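Local coordinates for protein abietadiene synthase, chloroplastic (Abies grandis, PDB 3S9V) that belongs to the terpene synthase family, as a chloroplast enzyme of grand fir with a mostly helical chain that includes a terpene synthase metal-binding domain, at residues L195-L206 with I212-L221; V645-L656 with I742-T750. All coordinates share one frame; numbering follows the deposited sequence.

Contact 1. Residues L195-L206 with I212-L221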
loop_
_atom_site.group_PDB
_atom_site.type_symbol
_atom_site.label_atom_id
_atom_site.label_comp_id
_atom_site.label_asym_id
_atom_site.label_seq_id
_atom_site.Cartn_x
_atom_site.Cartn_y
_atom_site.Cartn_z
ATOM N N LEU A 195 18.561 -24.266 -15.061
ATOM C CA LEU A 195 19.094 -24.640 -13.760
ATOM C C LEU A 195 20.538 -24.198 -13.533
ATOM O O LEU A 195 20.919 -23.895 -12.402
ATOM C CB LEU A 195 18.976 -26.160 -13.579
ATOM C CG LEU A 195 19.315 -26.813 -12.233
ATOM C CD1 LEU A 195 20.791 -27.026 -12.121
ATOM C CD2 LEU A 195 18.807 -25.962 -11.089
ATOM N N TYR A 196 21.339 -24.149 -14.598
ATOM C CA TYR A 196 22.744 -23.768 -14.457
ATOM C C TYR A 196 23.127 -22.402 -15.012
ATOM O O TYR A 196 24.172 -21.866 -14.661
ATOM C CB TYR A 196 23.644 -24.812 -15.121
ATOM C CG TYR A 196 23.530 -26.206 -14.552
ATOM C CD1 TYR A 196 23.087 -27.263 -15.343
ATOM C CD2 TYR A 196 23.890 -26.476 -13.234
ATOM C CE1 TYR A 196 23.004 -28.556 -14.838
ATOM C CE2 TYR A 196 23.813 -27.772 -12.718
ATOM C CZ TYR A 196 23.366 -28.806 -13.530
ATOM O OH TYR A 196 23.285 -30.095 -13.044
ATOM N N ALA A 197 22.292 -21.844 -15.878
ATOM C CA ALA A 197 22.574 -20.550 -16.504
ATOM C C ALA A 197 22.649 -19.381 -15.530
ATOM O O ALA A 197 23.617 -18.619 -15.539
ATOM C CB ALA A 197 21.523 -20.254 -17.572
ATOM N N LEU A 198 21.618 -19.248 -14.700
ATOM C CA LEU A 198 21.525 -18.165 -13.725
ATOM C C LEU A 198 20.962 -18.688 -12.414
ATOM O O LEU A 198 20.346 -19.752 -12.377
ATOM C CB LEU A 198 20.583 -17.079 -14.241
ATOM C CG LEU A 198 20.818 -16.561 -15.659
ATOM C CD1 LEU A 198 19.668 -15.641 -16.071
ATOM C CD2 LEU A 198 22.146 -15.836 -15.713
ATOM N N PRO A 199 21.176 -17.949 -11.313
ATOM C CA PRO A 199 20.639 -18.414 -10.032
ATOM C C PRO A 199 19.115 -18.400 -10.151
ATOM O O PRO A 199 18.545 -17.463 -10.712
ATOM C CB PRO A 199 21.148 -17.367 -9.039
ATOM C CG PRO A 199 22.416 -16.849 -9.687
ATOM C CD PRO A 199 22.015 -16.748 -11.138
ATOM N N THR A 200 18.454 -19.439 -9.658
ATOM C CA THR A 200 16.999 -19.500 -9.721
ATOM C C THR A 200 16.508 -20.060 -8.403
ATOM O O THR A 200 17.308 -20.567 -7.621
ATOM C CB THR A 200 16.507 -20.416 -10.863
ATOM O OG1 THR A 200 16.901 -21.767 -10.592
ATOM C CG2 THR A 200 17.094 -19.972 -12.203
ATOM N N THR A 201 15.202 -19.993 -8.155
ATOM C CA THR A 201 14.675 -20.502 -6.895
ATOM C C THR A 201 14.858 -22.013 -6.711
ATOM O O THR A 201 14.578 -22.549 -5.639
ATOM C CB THR A 201 13.199 -20.115 -6.704
ATOM O OG1 THR A 201 12.408 -20.658 -7.763
ATOM C CG2 THR A 201 13.059 -18.592 -6.691
ATOM N N LEU A 202 15.331 -22.705 -7.746
ATOM C CA LEU A 202 15.588 -24.139 -7.617
ATOM C C LEU A 202 16.728 -24.315 -6.605
ATOM O O LEU A 202 16.762 -25.283 -5.843
ATOM C CB LEU A 202 16.006 -24.742 -8.962
ATOM C CG LEU A 202 14.900 -25.075 -9.960
ATOM C CD1 LEU A 202 15.509 -25.306 -11.337
ATOM C CD2 LEU A 202 14.136 -26.299 -9.486
ATOM N N LEU A 203 17.659 -23.366 -6.608
ATOM C CA LEU A 203 18.805 -23.396 -5.694
ATOM C C LEU A 203 18.386 -23.285 -4.231
ATOM O O LEU A 203 19.172 -23.574 -3.327
ATOM C CB LEU A 203 19.776 -22.260 -6.026
ATOM C CG LEU A 203 20.350 -22.304 -7.442
ATOM C CD1 LEU A 203 21.229 -21.089 -7.670
ATOM C CD2 LEU A 203 21.130 -23.588 -7.636
ATOM N N TYR A 204 17.150 -22.849 -4.006
ATOM C CA TYR A 204 16.614 -22.700 -2.662
ATOM C C TYR A 204 16.441 -24.063 -2.012
ATOM O O TYR A 204 16.365 -24.171 -0.790
ATOM C CB TYR A 204 15.268 -21.973 -2.735
ATOM C CG TYR A 204 14.619 -21.652 -1.412
ATOM C CD1 TYR A 204 13.360 -22.158 -1.097
ATOM C CD2 TYR A 204 15.229 -20.791 -0.498
ATOM C CE1 TYR A 204 12.719 -21.816 0.089
ATOM C CE2 TYR A 204 14.597 -20.443 0.699
ATOM C CZ TYR A 204 13.340 -20.960 0.985
ATOM O OH TYR A 204 12.701 -20.632 2.164
ATOM N N SER A 205 16.372 -25.113 -2.827
ATOM C CA SER A 205 16.203 -26.453 -2.278
ATOM C C SER A 205 17.142 -27.507 -2.862
ATOM O O SER A 205 16.721 -28.608 -3.221
ATOM C CB SER A 205 14.739 -26.900 -2.419
ATOM O OG SER A 205 14.075 -26.208 -3.454
ATOM N N LEU A 206 18.425 -27.162 -2.932
ATOM C CA LEU A 206 19.442 -28.069 -3.450
ATOM C C LEU A 206 19.598 -29.329 -2.602
ATOM O O LEU A 206 20.081 -30.348 -3.091
ATOM C CB LEU A 206 20.788 -27.350 -3.548
ATOM C CG LEU A 206 20.930 -26.369 -4.712
ATOM C CD1 LEU A 206 22.152 -25.493 -4.519
ATOM C CD2 LEU A 206 21.032 -27.160 -6.003
ATOM N N ILE A 212 21.048 -35.323 -8.701
ATOM C CA ILE A 212 21.032 -34.979 -10.119
ATOM C C ILE A 212 21.748 -33.700 -10.522
ATOM O O ILE A 212 21.663 -33.290 -11.678
ATOM C CB ILE A 212 19.584 -34.857 -10.639
ATOM C CG1 ILE A 212 18.983 -33.519 -10.188
ATOM C CG2 ILE A 212 18.748 -36.024 -10.119
ATOM C CD1 ILE A 212 17.617 -33.224 -10.762
ATOM N N VAL A 213 22.469 -33.078 -9.601
ATOM C CA VAL A 213 23.119 -31.822 -9.932
ATOM C C VAL A 213 24.635 -31.896 -10.201
ATOM O O VAL A 213 25.335 -32.744 -9.646
ATOM C CB VAL A 213 22.803 -30.787 -8.816
ATOM C CG1 VAL A 213 23.750 -30.955 -7.634
ATOM C CG2 VAL A 213 22.853 -29.400 -9.376
ATOM N N ASP A 214 25.121 -31.025 -11.086
ATOM C CA ASP A 214 26.554 -30.946 -11.419
ATOM C C ASP A 214 27.125 -29.887 -10.483
ATOM O O ASP A 214 27.046 -28.696 -10.774
ATOM C CB ASP A 214 26.759 -30.491 -12.869
ATOM C CG ASP A 214 28.234 -30.404 -13.259
ATOM O OD1 ASP A 214 29.069 -30.090 -12.383
ATOM O OD2 ASP A 214 28.560 -30.632 -14.445
ATOM N N TRP A 215 27.708 -30.325 -9.371
ATOM C CA TRP A 215 28.222 -29.398 -8.369
ATOM C C TRP A 215 29.087 -28.259 -8.878
ATOM O O TRP A 215 28.943 -27.120 -8.423
ATOM C CB TRP A 215 28.941 -30.172 -7.261
ATOM C CG TRP A 215 27.989 -31.029 -6.480
ATOM C CD1 TRP A 215 27.999 -32.391 -6.379
ATOM C CD2 TRP A 215 26.829 -30.584 -5.771
ATOM N NE1 TRP A 215 26.910 -32.820 -5.660
ATOM C CE2 TRP A 215 26.176 -31.731 -5.275
ATOM C CE3 TRP A 215 26.275 -29.324 -5.512
ATOM C CZ2 TRP A 215 24.995 -31.656 -4.534
ATOM C CZ3 TRP A 215 25.102 -29.251 -4.781
ATOM C CH2 TRP A 215 24.473 -30.409 -4.302
ATOM N N GLN A 216 29.980 -28.550 -9.817
ATOM C CA GLN A 216 30.849 -27.514 -10.359
ATOM C C GLN A 216 30.059 -26.365 -10.984
ATOM O O GLN A 216 30.358 -25.198 -10.748
ATOM C CB GLN A 216 31.801 -28.106 -11.399
ATOM C CG GLN A 216 32.571 -27.056 -12.165
ATOM C CD GLN A 216 33.577 -27.671 -13.100
ATOM O OE1 GLN A 216 33.232 -28.512 -13.939
ATOM N NE2 GLN A 216 34.833 -27.264 -12.964
ATOM N N LYS A 217 29.061 -26.690 -11.791
ATOM C CA LYS A 217 28.251 -25.656 -12.424
ATOM C C LYS A 217 27.464 -24.891 -11.372
ATOM O O LYS A 217 27.272 -23.681 -11.489
ATOM C CB LYS A 217 27.299 -26.279 -13.452
ATOM C CG LYS A 217 28.012 -26.830 -14.671
ATOM C CD LYS A 217 27.031 -27.274 -15.741
ATOM C CE LYS A 217 27.759 -27.660 -17.019
ATOM N NZ LYS A 217 26.800 -28.038 -18.090
ATOM N N ILE A 218 27.019 -25.602 -10.337
ATOM C CA ILE A 218 26.264 -24.988 -9.248
ATOM C C ILE A 218 27.083 -23.947 -8.473
ATOM O O ILE A 218 26.554 -22.909 -8.080
ATOM C CB ILE A 218 25.757 -26.059 -8.246
ATOM C CG1 ILE A 218 24.661 -26.904 -8.894
ATOM C CG2 ILE A 218 25.244 -25.401 -6.983
ATOM C CD1 ILE A 218 23.443 -26.118 -9.341
ATOM N N MET A 219 28.368 -24.219 -8.260
ATOM C CA MET A 219 29.230 -23.302 -7.507
ATOM C C MET A 219 29.314 -21.892 -8.096
ATOM O O MET A 219 29.588 -20.928 -7.375
ATOM C CB MET A 219 30.651 -23.872 -7.381
ATOM C CG MET A 219 30.766 -25.213 -6.641
ATOM S SD MET A 219 30.036 -25.248 -4.984
ATOM C CE MET A 219 30.547 -23.630 -4.343
ATOM N N LYS A 220 29.080 -21.770 -9.399
ATOM C CA LYS A 220 29.147 -20.475 -10.069
ATOM C C LYS A 220 27.934 -19.619 -9.750
ATOM O O LYS A 220 27.931 -18.416 -10.011
ATOM C CB LYS A 220 29.221 -20.653 -11.584
ATOM C CG LYS A 220 30.278 -21.631 -12.078
ATOM C CD LYS A 220 30.320 -21.624 -13.602
ATOM C CE LYS A 220 31.192 -22.738 -14.156
ATOM N NZ LYS A 220 31.331 -22.633 -15.639
ATOM N N LEU A 221 26.903 -20.241 -9.189
ATOM C CA LEU A 221 25.679 -19.530 -8.864
ATOM C C LEU A 221 25.561 -19.221 -7.375
ATOM O O LEU A 221 24.499 -18.844 -6.893
ATOM C CB LEU A 221 24.478 -20.349 -9.340
ATOM C CG LEU A 221 24.558 -20.751 -10.816
ATOM C CD1 LEU A 221 23.338 -21.576 -11.200
ATOM C CD2 LEU A 221 24.659 -19.498 -11.681
HETATM O O HOH W 1 26.636 -22.527 -13.637
#

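Contact 2. Residues V645-L656 with I742-T750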
loop_
_atom_site.group_PDB
_atom_site.type_symbol
_atom_site.label_atom_id
_atom_site.label_comp_id
_atom_site.label_asym_id
_atom_site.label_seq_id
_atom_site.Cartn_x
_atom_site.Cartn_y
_atom_site.Cartn_z
ATOM N N VAL A 645 -7.954 25.481 -1.482
ATOM C CA VAL A 645 -6.554 25.285 -1.137
ATOM C C VAL A 645 -5.835 26.569 -0.728
ATOM O O VAL A 645 -5.192 26.622 0.318
ATOM C CB VAL A 645 -5.778 24.654 -2.314
ATOM C CG1 VAL A 645 -4.280 24.688 -2.036
ATOM C CG2 VAL A 645 -6.240 23.219 -2.519
ATOM N N LEU A 646 -5.945 27.602 -1.552
ATOM C CA LEU A 646 -5.262 28.852 -1.276
ATOM C C LEU A 646 -5.657 29.516 0.043
ATOM O O LEU A 646 -4.833 30.164 0.692
ATOM C CB LEU A 646 -5.452 29.803 -2.453
ATOM C CG LEU A 646 -4.784 29.275 -3.735
ATOM C CD1 LEU A 646 -5.067 30.208 -4.905
ATOM C CD2 LEU A 646 -3.284 29.143 -3.520
ATOM N N ILE A 647 -6.905 29.355 0.457
ATOM C CA ILE A 647 -7.311 29.946 1.719
ATOM C C ILE A 647 -6.920 29.030 2.888
ATOM O O ILE A 647 -6.453 29.507 3.920
ATOM C CB ILE A 647 -8.815 30.263 1.712
ATOM C CG1 ILE A 647 -9.096 31.258 0.574
ATOM C CG2 ILE A 647 -9.236 30.843 3.057
ATOM C CD1 ILE A 647 -10.494 31.796 0.531
ATOM N N SER A 648 -7.071 27.717 2.714
ATOM C CA SER A 648 -6.694 26.763 3.760
ATOM C C SER A 648 -5.177 26.789 4.046
ATOM O O SER A 648 -4.752 26.578 5.184
ATOM C CB SER A 648 -7.088 25.342 3.348
ATOM O OG SER A 648 -8.489 25.204 3.218
ATOM N N ALA A 649 -4.376 27.040 3.008
ATOM C CA ALA A 649 -2.917 27.081 3.114
ATOM C C ALA A 649 -2.380 28.138 4.084
ATOM O O ALA A 649 -1.184 28.169 4.373
ATOM C CB ALA A 649 -2.304 27.297 1.730
ATOM N N LEU A 650 -3.253 29.016 4.562
ATOM C CA LEU A 650 -2.851 30.049 5.514
ATOM C C LEU A 650 -2.922 29.507 6.937
ATOM O O LEU A 650 -2.426 30.133 7.866
ATOM C CB LEU A 650 -3.790 31.255 5.425
ATOM C CG LEU A 650 -3.648 32.313 4.333
ATOM C CD1 LEU A 650 -3.266 31.684 3.021
ATOM C CD2 LEU A 650 -4.971 33.058 4.228
ATOM N N PHE A 651 -3.531 28.339 7.106
ATOM C CA PHE A 651 -3.703 27.781 8.442
ATOM C C PHE A 651 -3.069 26.423 8.730
ATOM O O PHE A 651 -3.631 25.618 9.470
ATOM C CB PHE A 651 -5.201 27.733 8.768
ATOM C CG PHE A 651 -5.888 29.062 8.621
ATOM C CD1 PHE A 651 -6.235 29.546 7.362
ATOM C CD2 PHE A 651 -6.154 29.849 9.741
ATOM C CE1 PHE A 651 -6.834 30.796 7.219
ATOM C CE2 PHE A 651 -6.752 31.099 9.611
ATOM C CZ PHE A 651 -7.094 31.576 8.348
ATOM N N THR A 652 -1.884 26.187 8.180
ATOM C CA THR A 652 -1.181 24.918 8.381
ATOM C C THR A 652 -0.401 24.859 9.697
ATOM O O THR A 652 -0.152 23.781 10.237
ATOM C CB THR A 652 -0.195 24.665 7.239
ATOM O OG1 THR A 652 0.744 25.744 7.185
ATOM C CG2 THR A 652 -0.938 24.571 5.900
ATOM N N GLY A 653 -0.015 26.022 10.211
ATOM C CA GLY A 653 0.739 26.059 11.449
ATOM C C GLY A 653 2.089 26.707 11.235
ATOM O O GLY A 653 2.831 26.942 12.186
ATOM N N GLU A 654 2.403 26.991 9.973
ATOM C CA GLU A 654 3.659 27.635 9.606
ATOM C C GLU A 654 3.375 28.820 8.696
ATOM O O GLU A 654 2.427 28.796 7.915
ATOM C CB GLU A 654 4.576 26.655 8.874
ATOM C CG GLU A 654 5.059 25.501 9.733
ATOM C CD GLU A 654 5.724 25.968 11.016
ATOM O OE1 GLU A 654 6.608 26.850 10.942
ATOM O OE2 GLU A 654 5.365 25.448 12.095
ATOM N N VAL A 655 4.197 29.856 8.801
ATOM C CA VAL A 655 4.027 31.038 7.970
ATOM C C VAL A 655 4.152 30.644 6.497
ATOM O O VAL A 655 5.084 29.936 6.115
ATOM C CB VAL A 655 5.092 32.107 8.305
ATOM C CG1 VAL A 655 4.994 33.270 7.336
ATOM C CG2 VAL A 655 4.899 32.600 9.735
ATOM N N LEU A 656 3.203 31.091 5.680
ATOM C CA LEU A 656 3.228 30.793 4.252
ATOM C C LEU A 656 4.053 31.858 3.552
ATOM O O LEU A 656 3.571 32.964 3.311
ATOM C CB LEU A 656 1.811 30.794 3.672
ATOM C CG LEU A 656 1.711 30.590 2.152
ATOM C CD1 LEU A 656 2.322 29.245 1.772
ATOM C CD2 LEU A 656 0.251 30.665 1.713
ATOM N N ILE A 742 2.825 19.314 3.843
ATOM C CA ILE A 742 1.442 19.688 4.104
ATOM C C ILE A 742 0.752 20.370 2.924
ATOM O O ILE A 742 -0.436 20.145 2.696
ATOM C CB ILE A 742 1.328 20.594 5.358
ATOM C CG1 ILE A 742 -0.145 20.888 5.666
ATOM C CG2 ILE A 742 2.070 21.886 5.134
ATOM C CD1 ILE A 742 -0.952 19.658 6.044
ATOM N N TYR A 743 1.482 21.187 2.168
ATOM C CA TYR A 743 0.886 21.876 1.027
ATOM C C TYR A 743 0.678 20.916 -0.148
ATOM O O TYR A 743 -0.282 21.058 -0.908
ATOM C CB TYR A 743 1.749 23.071 0.617
ATOM C CG TYR A 743 1.959 24.062 1.748
ATOM C CD1 TYR A 743 3.172 24.121 2.432
ATOM C CD2 TYR A 743 0.929 24.908 2.167
ATOM C CE1 TYR A 743 3.360 24.994 3.508
ATOM C CE2 TYR A 743 1.103 25.785 3.246
ATOM C CZ TYR A 743 2.324 25.820 3.909
ATOM O OH TYR A 743 2.517 26.674 4.971
ATOM N N LYS A 744 1.562 19.928 -0.280
ATOM C CA LYS A 744 1.429 18.931 -1.338
ATOM C C LYS A 744 0.215 18.045 -1.063
ATOM O O LYS A 744 -0.463 17.606 -1.989
ATOM C CB LYS A 744 2.703 18.076 -1.446
ATOM C CG LYS A 744 3.894 18.888 -1.915
ATOM C CD LYS A 744 4.948 18.050 -2.592
ATOM C CE LYS A 744 5.715 17.192 -1.620
ATOM N NZ LYS A 744 6.753 16.405 -2.360
ATOM N N ARG A 745 -0.062 17.796 0.215
ATOM C CA ARG A 745 -1.215 16.989 0.601
ATOM C C ARG A 745 -2.503 17.773 0.325
ATOM O O ARG A 745 -3.487 17.219 -0.168
ATOM C CB ARG A 745 -1.133 16.613 2.086
ATOM C CG ARG A 745 -0.005 15.634 2.424
ATOM C CD ARG A 745 0.197 15.487 3.934
ATOM N NE ARG A 745 -1.004 15.011 4.613
ATOM C CZ ARG A 745 -1.168 15.006 5.930
ATOM N NH1 ARG A 745 -0.204 15.454 6.731
ATOM N NH2 ARG A 745 -2.300 14.549 6.452
ATOM N N LEU A 746 -2.494 19.066 0.635
ATOM C CA LEU A 746 -3.670 19.901 0.398
ATOM C C LEU A 746 -4.019 19.932 -1.078
ATOM O O LEU A 746 -5.183 19.891 -1.447
ATOM C CB LEU A 746 -3.430 21.329 0.886
ATOM C CG LEU A 746 -3.624 21.572 2.378
ATOM C CD1 LEU A 746 -3.198 22.987 2.719
ATOM C CD2 LEU A 746 -5.089 21.343 2.746
ATOM N N VAL A 747 -3.004 20.005 -1.926
ATOM C CA VAL A 747 -3.246 20.046 -3.353
ATOM C C VAL A 747 -3.636 18.682 -3.923
ATOM O O VAL A 747 -4.665 18.553 -4.586
ATOM C CB VAL A 747 -2.010 20.564 -4.110
ATOM C CG1 VAL A 747 -2.263 20.518 -5.623
ATOM C CG2 VAL A 747 -1.707 21.987 -3.688
ATOM N N PHE A 748 -2.821 17.668 -3.642
ATOM C CA PHE A 748 -3.040 16.318 -4.162
ATOM C C PHE A 748 -4.263 15.589 -3.592
ATOM O O PHE A 748 -4.970 14.884 -4.308
ATOM C CB PHE A 748 -1.778 15.479 -3.923
ATOM C CG PHE A 748 -1.761 14.183 -4.675
ATOM C CD1 PHE A 748 -1.587 14.165 -6.050
ATOM C CD2 PHE A 748 -1.932 12.976 -4.009
ATOM C CE1 PHE A 748 -1.585 12.966 -6.749
ATOM C CE2 PHE A 748 -1.934 11.773 -4.705
ATOM C CZ PHE A 748 -1.758 11.771 -6.071
ATOM N N GLU A 749 -4.505 15.749 -2.297
ATOM C CA GLU A 749 -5.643 15.099 -1.656
ATOM C C GLU A 749 -6.959 15.716 -2.101
ATOM O O GLU A 749 -7.979 15.029 -2.188
ATOM C CB GLU A 749 -5.529 15.198 -0.138
ATOM C CG GLU A 749 -4.326 14.474 0.451
ATOM C CD GLU A 749 -4.297 12.999 0.101
ATOM O OE1 GLU A 749 -5.369 12.361 0.116
ATOM O OE2 GLU A 749 -3.201 12.474 -0.179
ATOM N N THR A 750 -6.948 17.018 -2.369
ATOM C CA THR A 750 -8.160 17.677 -2.818
ATOM C C THR A 750 -8.546 17.075 -4.176
ATOM O O THR A 750 -9.721 16.831 -4.427
ATOM C CB THR A 750 -7.973 19.215 -2.908
ATOM O OG1 THR A 750 -7.863 19.764 -1.584
ATOM C CG2 THR A 750 -9.154 19.858 -3.596
HETATM O O HOH W 2 5.064 27.367 4.813
#

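Contact 1. Residues L195-L206 with I212-L221
Y196 and P199 lie opposite K217 and L221, and the closest pair of CA atoms across the contact, P199 and L221, is 5.3 Å apart. The Y196 ring has carbons over both faces, each offset toward the rim: L195 CD1 of its own segment on one, and on the other K217 CD, which makes a CH-pi contact 4.0 Å from the ring centroid and 16° off the normal. K217 runs extended beyond CG, and its chi1 of -69° sets CG anti to the carbonyl carbon, which carries the chain across the ring at about a right angle. At the ring edge, D214 N donates to Y196 OH over 2.8 Å, with an N-H...O angle of 147°. D214 is the N-cap of helix 215-219, and its OD1 accepts a weak capping bond from K217 N, so the tyrosine hydroxyl engages the start of that helix. This joins helix 192-197 to helix 215-219 in the predominantly helical architecture of the terpene synthase family. Water 1 bridges the same pair of backbones, donating to Y196 O and K217 O. Deeper in, I218 CD1 packs 3.8 Å from L203 CD2, and I218 CG2 meets L206 CD1. L221 plugs the bend after helix 192-197: its CD1 lies 3.6 Å from L195 O, and its CD2 rests on the P199 ring. Beyond the pair, F228 touches I218 and V238 of helix 232-242 touches L206.

Contact 2. Residues V645-L656 with I742-T750
Y743 and T652 meet through their hydroxyls, T652 OG1 donating to Y743 OH over 3.0 Å. The methyl of the same threonine, CG2, lies 3.6 Å from Y743 CE2, so the two side chains, crossing at about a right angle, share both a polar and an apolar contact. The chi1 of 59° allows this, since it places OG1 between the backbone N and the carbonyl carbon and turns CG2 toward the tyrosine and I742 CG1. Around the ring, A649 O sits in plane at the edge, 3.5 Å from Y743 CE2, while L656 CD1 approaches obliquely and I742 CG2, of the same helix, lies over the rim of one face. L746 CD1 packs 4.1 Å from A649 CA, beside T652 CG2. Water 2 is 2.6 Å from Y743 OH and donates to V655 O, tying the phenol to the loop as well. In a second shell, E654 N makes a weak 3.5 Å bond back to T652 OG1, which would help orient the hydroxyl, and a type I turn runs from S648 to F651. V645 CG1 packs on V747 CG2, and V645 CG2 lies against L746 O. This carbonyl also accepts from T750 OG1 over 2.7 Å, at a C=O...O angle of 165°, and T750 OG1 is hydrogen-bonded further to Y527 OH. The contact thus packs helix 741-757 against helix 641-648 and the chain that follows, within the helical bundle of the terpene synthase fold. Q594 of helix 570-594 holds that chain through L650 O and L656 N, and I647 leans on helices 521-541 and 599-621.

In the fold
Contacts 1 and 2 share no helix and lie on opposite sides of the chain's centre, with their own centres 56 Å apart and their nearest atoms about 34 Å apart. Contact 1 is local, its segments divided by five residues, and is partly buried with K217 on its exposed side; contact 2 joins segments with 85 residues between them and is largely buried. In each a tyrosine hydroxyl makes the one direct hydrogen bond between the segments, amid apolar packing, but the partner differs: a backbone N-H at a helix start in contact 1, a threonine side chain in contact 2. A water links the segments in both, between two carbonyls in the first and between a carbonyl and the phenol in the second.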